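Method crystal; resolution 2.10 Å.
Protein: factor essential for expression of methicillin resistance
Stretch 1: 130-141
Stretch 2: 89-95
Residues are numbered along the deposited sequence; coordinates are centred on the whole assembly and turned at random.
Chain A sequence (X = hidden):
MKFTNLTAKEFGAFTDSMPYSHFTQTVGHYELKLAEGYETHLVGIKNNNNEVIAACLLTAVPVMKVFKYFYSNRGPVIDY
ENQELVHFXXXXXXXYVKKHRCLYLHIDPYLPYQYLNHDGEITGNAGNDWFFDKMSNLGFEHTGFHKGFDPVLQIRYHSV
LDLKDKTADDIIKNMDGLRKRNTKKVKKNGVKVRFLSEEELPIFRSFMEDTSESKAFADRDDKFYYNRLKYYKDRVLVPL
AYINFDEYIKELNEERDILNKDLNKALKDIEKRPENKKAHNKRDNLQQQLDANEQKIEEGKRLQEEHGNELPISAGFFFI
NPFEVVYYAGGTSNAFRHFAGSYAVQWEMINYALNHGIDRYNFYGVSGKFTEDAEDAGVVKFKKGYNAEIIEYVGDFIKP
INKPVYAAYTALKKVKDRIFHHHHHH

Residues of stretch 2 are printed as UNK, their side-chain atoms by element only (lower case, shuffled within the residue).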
# COMPACT_ATOMS: atom_id res chain seq x y z
N TRP A 130 -2.09 8.30 -26.39
CA TRP A 130 -1.28 7.95 -27.56
C TRP A 130 -0.62 6.58 -27.39
O TRP A 130 -0.31 5.89 -28.38
CB TRP A 130 -0.19 8.99 -27.79
CG TRP A 130 0.82 9.06 -26.69
CD1 TRP A 130 0.77 9.84 -25.57
CD2 TRP A 130 2.02 8.27 -26.57
NE1 TRP A 130 1.85 9.58 -24.76
CE2 TRP A 130 2.63 8.63 -25.35
CE3 TRP A 130 2.63 7.30 -27.38
CZ2 TRP A 130 3.83 8.04 -24.91
CZ3 TRP A 130 3.83 6.71 -26.94
CH2 TRP A 130 4.41 7.09 -25.72
N PHE A 131 -0.41 6.18 -26.15
CA PHE A 131 0.23 4.90 -25.87
C PHE A 131 -0.52 3.72 -26.47
O PHE A 131 0.11 2.81 -27.02
CB PHE A 131 0.35 4.69 -24.36
CG PHE A 131 1.20 3.52 -23.98
CD1 PHE A 131 2.58 3.56 -24.18
CD2 PHE A 131 0.63 2.37 -23.44
CE1 PHE A 131 3.38 2.47 -23.85
CE2 PHE A 131 1.42 1.29 -23.11
CZ PHE A 131 2.80 1.33 -23.31
N PHE A 132 -1.84 3.72 -26.38
CA PHE A 132 -2.62 2.61 -26.93
C PHE A 132 -2.35 2.38 -28.42
O PHE A 132 -2.14 1.24 -28.85
CB PHE A 132 -4.12 2.82 -26.70
CG PHE A 132 -4.53 2.85 -25.23
CD1 PHE A 132 -4.57 4.06 -24.53
CD2 PHE A 132 -4.84 1.67 -24.55
CE1 PHE A 132 -4.91 4.09 -23.18
CE2 PHE A 132 -5.19 1.69 -23.19
CZ PHE A 132 -5.22 2.90 -22.50
N ASP A 133 -2.35 3.46 -29.20
CA ASP A 133 -2.11 3.37 -30.63
C ASP A 133 -0.69 2.89 -30.93
O ASP A 133 -0.49 2.05 -31.81
CB ASP A 133 -2.34 4.73 -31.30
CG ASP A 133 -3.81 4.98 -31.62
OD1 ASP A 133 -4.16 6.14 -31.96
OD2 ASP A 133 -4.62 4.03 -31.54
N LYS A 134 0.28 3.43 -30.21
CA LYS A 134 1.66 3.02 -30.42
C LYS A 134 1.85 1.53 -30.13
O LYS A 134 2.49 0.82 -30.90
CB LYS A 134 2.60 3.86 -29.57
CG LYS A 134 4.05 3.38 -29.62
CD LYS A 134 5.02 4.55 -29.69
CE LYS A 134 4.87 5.28 -31.01
NZ LYS A 134 5.85 6.39 -31.15
N MET A 135 1.27 1.04 -29.03
CA MET A 135 1.43 -0.38 -28.71
C MET A 135 0.77 -1.22 -29.81
O MET A 135 1.33 -2.22 -30.27
CB MET A 135 0.81 -0.71 -27.34
CG MET A 135 1.65 -0.20 -26.14
SD MET A 135 3.36 -0.79 -26.11
CE MET A 135 4.20 0.52 -26.83
N SER A 136 -0.42 -0.81 -30.24
CA SER A 136 -1.13 -1.51 -31.30
C SER A 136 -0.26 -1.58 -32.56
O SER A 136 -0.11 -2.64 -33.16
CB SER A 136 -2.45 -0.78 -31.60
OG SER A 136 -3.25 -1.55 -32.48
N ASN A 137 0.31 -0.44 -32.96
CA ASN A 137 1.17 -0.41 -34.15
C ASN A 137 2.35 -1.37 -34.03
O ASN A 137 2.87 -1.86 -35.03
CB ASN A 137 1.71 1.00 -34.40
CG ASN A 137 0.62 1.99 -34.71
OD1 ASN A 137 -0.35 1.68 -35.41
ND2 ASN A 137 0.78 3.22 -34.22
N LEU A 138 2.80 -1.62 -32.80
CA LEU A 138 3.92 -2.51 -32.56
C LEU A 138 3.50 -3.96 -32.29
O LEU A 138 4.34 -4.79 -31.93
CB LEU A 138 4.77 -2.00 -31.38
CG LEU A 138 5.51 -0.69 -31.64
CD1 LEU A 138 6.36 -0.34 -30.43
CD2 LEU A 138 6.39 -0.84 -32.87
N GLY A 139 2.22 -4.27 -32.46
CA GLY A 139 1.76 -5.63 -32.24
C GLY A 139 1.37 -5.97 -30.81
O GLY A 139 0.99 -7.11 -30.52
N PHE A 140 1.46 -4.99 -29.91
CA PHE A 140 1.08 -5.22 -28.52
C PHE A 140 -0.43 -4.97 -28.42
O PHE A 140 -0.87 -3.83 -28.40
CB PHE A 140 1.82 -4.26 -27.57
CG PHE A 140 3.28 -4.59 -27.39
CD1 PHE A 140 4.23 -4.13 -28.30
CD2 PHE A 140 3.69 -5.39 -26.33
CE1 PHE A 140 5.58 -4.47 -28.16
CE2 PHE A 140 5.03 -5.74 -26.18
CZ PHE A 140 5.98 -5.28 -27.09
N GLU A 141 -1.20 -6.05 -28.35
CA GLU A 141 -2.66 -5.97 -28.28
C GLU A 141 -3.20 -5.78 -26.87
O GLU A 141 -2.98 -6.60 -25.97
CB GLU A 141 -3.26 -7.24 -28.90
CG GLU A 141 -2.59 -7.60 -30.23
CD GLU A 141 -3.12 -8.90 -30.83
OE1 GLU A 141 -3.12 -9.94 -30.13
OE2 GLU A 141 -3.52 -8.88 -32.02
N UNK A 89 12.28 1.39 -27.20
CA UNK A 89 12.31 0.37 -26.16
C UNK A 89 11.43 -0.83 -26.43
O UNK A 89 11.87 -1.97 -26.30
c UNK A 89 13.19 -1.27 -21.99
c UNK A 89 11.92 0.95 -24.79
c UNK A 89 12.10 -2.08 -21.75
c UNK A 89 10.86 -0.88 -23.43
c UNK A 89 13.12 -0.27 -22.95
c UNK A 89 10.93 -1.89 -22.47
c UNK A 89 11.96 -0.07 -23.69
N UNK A 90 10.18 -0.60 -26.80
CA UNK A 90 9.28 -1.72 -27.03
C UNK A 90 9.61 -2.53 -28.28
O UNK A 90 9.35 -3.73 -28.34
c UNK A 90 6.56 -1.74 -23.48
c UNK A 90 6.50 -0.43 -23.00
c UNK A 90 7.31 -0.94 -25.64
c UNK A 90 6.96 -1.99 -24.79
c UNK A 90 6.85 0.62 -23.85
c UNK A 90 7.25 0.36 -25.17
c UNK A 90 7.83 -1.23 -27.03
N UNK A 91 10.21 -1.88 -29.27
CA UNK A 91 10.60 -2.56 -30.49
C UNK A 91 11.82 -3.43 -30.16
O UNK A 91 11.88 -4.59 -30.56
n UNK A 91 11.96 -1.94 -33.71
o UNK A 91 9.86 -2.62 -33.35
c UNK A 91 10.96 -1.52 -31.55
c UNK A 91 10.88 -2.08 -32.95
N UNK A 92 12.76 -2.89 -29.40
CA UNK A 92 13.94 -3.66 -29.05
C UNK A 92 13.62 -4.76 -28.05
O UNK A 92 14.29 -5.79 -28.03
o UNK A 92 17.28 -3.21 -30.22
c UNK A 92 16.43 -2.35 -30.56
o UNK A 92 16.27 -1.99 -31.75
c UNK A 92 15.03 -2.74 -28.49
c UNK A 92 15.58 -1.72 -29.48
N UNK A 93 12.59 -4.56 -27.23
CA UNK A 93 12.21 -5.58 -26.25
C UNK A 93 11.67 -6.79 -27.01
O UNK A 93 11.91 -7.94 -26.63
c UNK A 93 11.15 -5.03 -25.29
c UNK A 93 9.55 -5.30 -23.41
c UNK A 93 11.68 -6.61 -23.40
c UNK A 93 10.57 -6.03 -24.27
N UNK A 94 10.93 -6.52 -28.08
CA UNK A 94 10.36 -7.56 -28.92
C UNK A 94 11.50 -8.38 -29.52
O UNK A 94 11.48 -9.61 -29.47
c UNK A 94 9.52 -6.95 -30.04
o UNK A 94 8.38 -6.29 -29.51
N UNK A 95 12.50 -7.69 -30.09
CA UNK A 95 13.65 -8.36 -30.69
C UNK A 95 14.39 -9.17 -29.63
O UNK A 95 14.86 -10.29 -29.88
n UNK A 95 15.61 -3.54 -34.33
c UNK A 95 15.14 -5.52 -32.89
c UNK A 95 14.06 -6.47 -32.38
c UNK A 95 14.62 -7.34 -31.28
c UNK A 95 14.57 -4.52 -33.89

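Position 89 carries seven side-chain carbons: one carbon leading to a closed ring of six. There is no oxygen on the ring. The CA-to-CB bond points sideways, and the side chain does not reach stretch 1. This is Phe-89. It is buried, but it packs elsewhere in the structure.

Position 90 has the same atoms, one carbon and a six-carbon ring, again without oxygen. Here CA-to-CB points toward stretch 1. The ring sits among Phe-131, Met-135 and Phe-140, and Leu-138 packs against CB. The residue is Phe-90. Met-135 lies over one face of its ring. Met-135 CE is 3.5 Å from Phe-90 CD1, and Met-135 SD is 4.0 Å from the Phe-90 ring centroid, almost on the ring normal. Phe-131 turns its edge toward the Phe-90 face, offset, with Phe-131 CE1 3.9 Å from Phe-90 CE1. The edge of Phe-90 in turn meets the face of Phe-140. Leu-138 CD1 reaches Phe-90 CB at 3.8 Å.

Position 91 has two side-chain carbons, the second carrying one oxygen and one nitrogen. That is a short amide, so Asn-91. Its CA-to-CB bond points sideways. Asn-91 OD1 lies 3.9 Å from Leu-138 CD2, a contact with a methyl group and not a hydrogen bond.

Position 92 has three carbons, the third bearing two oxygens: a carboxylate, Glu-92. It is out of reach of stretch 1.

Position 93 has four carbons, forked at the second. This is Leu-93. Its CA-to-CB bond points toward stretch 1, but the side chain makes no contact there.

Position 94 has one carbon and one oxygen, hence Ser-94. Its OG donates a hydrogen bond to Phe-90 O at 3.0 Å, one turn back. Ser-94 OG also lies 3.6 Å from Phe-140 CZ.

Position 95 has four carbons in a row ending in nitrogen: Lys-95. Its NZ forms a salt bridge with Glu-92 OE2 at 3.1 Å, within its own helix; neither residue touches stretch 1.

The contact is small, 299 Å² over both sides, and no hydrogen bond crosses it. Phe-90 is its centre and has the largest covered area. The stretch 1 helix supplies Phe-131 and Met-135. Leu-138, the first residue to leave helical angles, and Phe-140 extend the surface beyond it. The bond from Phe-140 N to Met-135 O, 2.8 Å, ties this turn back to the helix. Packing of sulfur, methyl groups and aromatic rings around Phe-90 joins the two stretches.

Stretch 2 (89-95) FFNELSK
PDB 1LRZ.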